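Local coordinates for protein UDP-glucose 6-dehydrogenase (Pyrobaculum islandicum, PDB 3VTF) that probably catalyses the NAD-dependent oxidation of UDP-glucose to UDP-glucuronate, the single step of UDP-glucuronate biosynthesis from that sugar nucleotide, at residues T256-F260 / Y273-G277. Residues are numbered along the deposited sequence; the frame is centred on the assembly and turned at random.
Sequences TYRVF and YFGAG. With UPG (uridine-5'-diphosphate-glucose), chain B.
Phe260 and Phe274 form an offset stack, with ring centroids 4.5 Å apart and planes inclined at 27°. CD1 of Phe260 lies over one face of the Phe274 ring, 3.4 Å from Phe274 CG. Phe234 of the second subunit meets the Phe274 ring edge-to-face across the dimer interface. Apolar packing continues at Ala276, whose CB sits 4.0 Å from Thr256 CG2 and touches the Tyr257 ring.

One hydrogen bond crosses the contact: Tyr257 OH donates to Ala276 O at 2.6 Å, in the carbonyl plane and on a lone pair. With CG of Tyr257 anti to the carbonyl carbon (chi1 -85°), the ring points off the helix and meets the 273-277 loop at its hydroxyl edge, while Tyr428 stacks on it.

The same loop binds the uracil and one phosphate oxygen of UDP-glucose. At the centre of an inverse gamma turn, Gly275 pairs with the uracil twice, its N giving to UPG O4 (2.9 Å) and its O accepting from UPG N3 (3.0 Å, 171°). Uracil C5 sits over the centre of one face of the Tyr273 ring, and Tyr273 OH donates to UPG O1A (2.6 Å). Helix 256-264 thus backs the uracil-binding loop that the central domain contributes to the UDP-glucose pocket.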
ATOM      1  N   THR A 256       2.278  12.406 -12.181  1.00 22.06           N
ATOM      2  CA  THR A 256       2.056  11.263 -11.224  1.00 21.16           C
ATOM      3  C   THR A 256       1.485  11.739  -9.870  1.00 21.77           C
ATOM      4  O   THR A 256       0.718  11.024  -9.228  1.00 20.71           O
ATOM      5  CB  THR A 256       3.463  10.751 -10.931  1.00 21.82           C
ATOM      6  OG1 THR A 256       4.039  10.321 -12.199  1.00 21.19           O
ATOM      7  CG2 THR A 256       3.434   9.553  -9.944  1.00 15.76           C
ATOM      8  N   TYR A 257       1.889  12.936  -9.420  1.00 19.45           N
ATOM      9  CA  TYR A 257       1.340  13.427  -8.125  1.00 21.90           C
ATOM     10  C   TYR A 257      -0.134  13.712  -8.206  1.00 23.29           C
ATOM     11  O   TYR A 257      -0.917  13.386  -7.269  1.00 20.05           O
ATOM     12  CB  TYR A 257       2.136  14.646  -7.661  1.00 23.06           C
ATOM     13  CG  TYR A 257       3.397  14.279  -6.900  1.00 22.86           C
ATOM     14  CD1 TYR A 257       3.500  14.524  -5.523  1.00 25.69           C
ATOM     15  CD2 TYR A 257       4.456  13.733  -7.533  1.00 25.51           C
ATOM     16  CE1 TYR A 257       4.688  14.174  -4.795  1.00 26.65           C
ATOM     17  CE2 TYR A 257       5.631  13.383  -6.854  1.00 25.59           C
ATOM     18  CZ  TYR A 257       5.699  13.572  -5.469  1.00 26.13           C
ATOM     19  OH  TYR A 257       6.868  13.290  -4.846  1.00 22.52           O
ATOM     20  N   ARG A 258      -0.598  14.237  -9.353  1.00 22.29           N
ATOM     21  CA  ARG A 258      -2.050  14.417  -9.480  1.00 20.54           C
ATOM     22  C   ARG A 258      -2.780  13.050  -9.553  1.00 21.17           C
ATOM     23  O   ARG A 258      -3.923  12.878  -9.120  1.00 19.16           O
ATOM     24  CB  ARG A 258      -2.296  15.143 -10.833  1.00 23.07           C
ATOM     25  CG  ARG A 258      -3.806  15.322 -11.167  1.00 25.09           C
ATOM     26  CD  ARG A 258      -4.540  16.150 -10.070  1.00 32.08           C
ATOM     27  NE  ARG A 258      -5.824  16.790 -10.471  1.00 32.36           N
ATOM     28  CZ  ARG A 258      -6.725  17.251  -9.599  1.00 33.21           C
ATOM     29  NH1 ARG A 258      -6.536  17.137  -8.278  1.00 35.02           N
ATOM     30  NH2 ARG A 258      -7.829  17.832 -10.022  1.00 32.64           N
ATOM     31  N   VAL A 259      -2.125  12.049 -10.139  1.00 18.80           N
ATOM     32  CA  VAL A 259      -2.768  10.706 -10.217  1.00 17.76           C
ATOM     33  C   VAL A 259      -2.959  10.190  -8.777  1.00 18.02           C
ATOM     34  O   VAL A 259      -4.055   9.691  -8.414  1.00 16.90           O
ATOM     35  CB  VAL A 259      -1.886   9.747 -11.041  1.00 20.44           C
ATOM     36  CG1 VAL A 259      -2.330   8.284 -10.843  1.00 19.41           C
ATOM     37  CG2 VAL A 259      -1.918  10.212 -12.554  1.00 21.75           C
ATOM     38  N   PHE A 260      -1.883  10.280  -7.987  1.00 18.00           N
ATOM     39  CA  PHE A 260      -1.964   9.665  -6.591  1.00 19.10           C
ATOM     40  C   PHE A 260      -2.790  10.524  -5.632  1.00 21.85           C
ATOM     41  O   PHE A 260      -3.286  10.010  -4.665  1.00 19.60           O
ATOM     42  CB  PHE A 260      -0.532   9.412  -6.012  1.00 22.09           C
ATOM     43  CG  PHE A 260       0.034   8.123  -6.551  1.00 20.31           C
ATOM     44  CD1 PHE A 260      -0.468   6.883  -6.073  1.00 19.82           C
ATOM     45  CD2 PHE A 260       0.982   8.127  -7.534  1.00 19.30           C
ATOM     46  CE1 PHE A 260      -0.018   5.674  -6.607  1.00 19.48           C
ATOM     47  CE2 PHE A 260       1.447   6.894  -8.059  1.00 18.65           C
ATOM     48  CZ  PHE A 260       0.953   5.677  -7.603  1.00 20.75           C
ATOM     49  N   TYR A 273       2.627   8.841   1.527  1.00 18.50           N
ATOM     50  CA  TYR A 273       3.834   8.043   1.125  1.00 24.23           C
ATOM     51  C   TYR A 273       3.727   7.575  -0.314  1.00 22.70           C
ATOM     52  O   TYR A 273       4.365   6.596  -0.686  1.00 20.36           O
ATOM     53  CB  TYR A 273       4.164   6.875   2.129  1.00 20.27           C
ATOM     54  CG  TYR A 273       5.095   7.370   3.196  1.00 21.52           C
ATOM     55  CD1 TYR A 273       6.332   6.762   3.413  1.00 23.31           C
ATOM     56  CD2 TYR A 273       4.782   8.508   3.926  1.00 25.50           C
ATOM     57  CE1 TYR A 273       7.196   7.253   4.404  1.00 27.16           C
ATOM     58  CE2 TYR A 273       5.658   9.046   4.848  1.00 27.52           C
ATOM     59  CZ  TYR A 273       6.841   8.415   5.086  1.00 26.66           C
ATOM     60  OH  TYR A 273       7.602   8.901   6.093  1.00 33.48           O
ATOM     61  N   PHE A 274       2.946   8.318  -1.136  1.00 22.13           N
ATOM     62  CA  PHE A 274       3.050   8.091  -2.596  1.00 22.26           C
ATOM     63  C   PHE A 274       3.875   9.227  -3.220  1.00 24.27           C
ATOM     64  O   PHE A 274       3.644   9.581  -4.375  1.00 24.18           O
ATOM     65  CB  PHE A 274       1.645   8.077  -3.238  1.00 21.51           C
ATOM     66  CG  PHE A 274       0.833   6.877  -2.935  1.00 22.60           C
ATOM     67  CD1 PHE A 274       1.354   5.548  -3.209  1.00 20.41           C
ATOM     68  CD2 PHE A 274      -0.460   6.991  -2.500  1.00 21.93           C
ATOM     69  CE1 PHE A 274       0.612   4.432  -3.025  1.00 20.37           C
ATOM     70  CE2 PHE A 274      -1.213   5.849  -2.304  1.00 21.93           C
ATOM     71  CZ  PHE A 274      -0.720   4.572  -2.601  1.00 21.94           C
ATOM     72  N   GLY A 275       4.903   9.710  -2.525  1.00 25.09           N
ATOM     73  CA  GLY A 275       5.738  10.748  -3.084  1.00 25.52           C
ATOM     74  C   GLY A 275       6.818  10.177  -4.001  1.00 26.53           C
ATOM     75  O   GLY A 275       7.963   9.905  -3.575  1.00 23.43           O
ATOM     76  N   ALA A 276       6.459  10.056  -5.278  1.00 21.65           N
ATOM     77  CA  ALA A 276       7.363   9.530  -6.284  1.00 21.82           C
ATOM     78  C   ALA A 276       8.570  10.458  -6.331  1.00 20.52           C
ATOM     79  O   ALA A 276       8.492  11.621  -5.950  1.00 21.70           O
ATOM     80  CB  ALA A 276       6.632   9.570  -7.624  1.00 22.58           C
ATOM     81  N   GLY A 277       9.699   9.940  -6.768  1.00 19.00           N
ATOM     82  CA  GLY A 277      10.934  10.739  -6.905  1.00 21.96           C
ATOM     83  C   GLY A 277      12.156   9.854  -6.825  1.00 22.27           C
ATOM     84  O   GLY A 277      12.161   8.754  -7.381  1.00 20.29           O
TER
HETATM   85  N1  UPG B1001      10.187   9.376   1.044  1.00 23.90           N
HETATM   86  C2  UPG B1001       9.835   9.354  -0.338  1.00 23.29           C
HETATM   87  N3  UPG B1001       8.557   9.529  -0.682  1.00 22.31           N
HETATM   88  C4  UPG B1001       7.585   9.654   0.299  1.00 24.34           C
HETATM   89  C5  UPG B1001       7.890   9.653   1.704  1.00 23.78           C
HETATM   90  C6  UPG B1001       9.248   9.461   2.032  1.00 22.90           C
HETATM   91  O2  UPG B1001      10.709   9.203  -1.250  1.00 22.06           O
HETATM   92  O4  UPG B1001       6.369   9.764  -0.075  1.00 22.33           O
HETATM   93  C1C UPG B1001      11.624   9.148   1.324  1.00 22.68           C
HETATM   94  C2C UPG B1001      12.162  10.261   2.201  1.00 25.70           C
HETATM   95  O2C UPG B1001      12.674  11.352   1.439  1.00 23.54           O
HETATM   96  C3C UPG B1001      13.293   9.548   2.974  1.00 25.06           C
HETATM   97  C4C UPG B1001      12.795   8.110   3.123  1.00 21.74           C
HETATM   98  O4C UPG B1001      11.684   8.003   2.205  1.00 23.46           O
HETATM   99  O3C UPG B1001      14.465   9.455   2.121  1.00 24.60           O
HETATM  100  C5C UPG B1001      12.287   7.776   4.546  1.00 26.48           C
HETATM  101  O5C UPG B1001      11.504   8.888   4.997  1.00 26.47           O
HETATM  102  PA  UPG B1001      10.823   8.848   6.539  1.00 30.73           P
HETATM  103  O1A UPG B1001       9.791   7.679   6.650  1.00 25.13           O
HETATM  104  O2A UPG B1001      10.482  10.304   6.945  1.00 33.07           O
HETATM  105  O3A UPG B1001      12.178   8.651   7.386  1.00 29.60           O
HETATM  106  PB  UPG B1001      12.525   7.756   8.718  1.00 31.34           P
HETATM  107  O1B UPG B1001      12.932   8.716   9.806  1.00 32.13           O
HETATM  108  O2B UPG B1001      13.624   6.905   8.034  1.00 33.54           O
HETATM  109  O3B UPG B1001      11.237   6.999   9.276  1.00 28.67           O
HETATM  110  C1' UPG B1001      10.997   5.595   8.951  1.00 28.03           C
HETATM  111  C2' UPG B1001       9.534   5.325   9.225  1.00 26.37           C
HETATM  112  C3' UPG B1001       9.320   5.349  10.758  1.00 27.25           C
HETATM  113  C4' UPG B1001      10.275   4.303  11.380  1.00 28.37           C
HETATM  114  C5' UPG B1001      11.757   4.787  11.118  1.00 27.96           C
HETATM  115  C6' UPG B1001      12.884   3.856  11.619  1.00 27.79           C
HETATM  116  O2' UPG B1001       8.945   6.533   8.603  1.00 25.44           O
HETATM  117  O3' UPG B1001       7.967   5.013  10.992  1.00 25.38           O
HETATM  118  O4' UPG B1001      10.064   4.338  12.808  1.00 29.95           O
HETATM  119  O5' UPG B1001      11.857   4.709   9.668  1.00 31.91           O
HETATM  120  O6' UPG B1001      12.424   2.483  11.613  1.00 23.12           O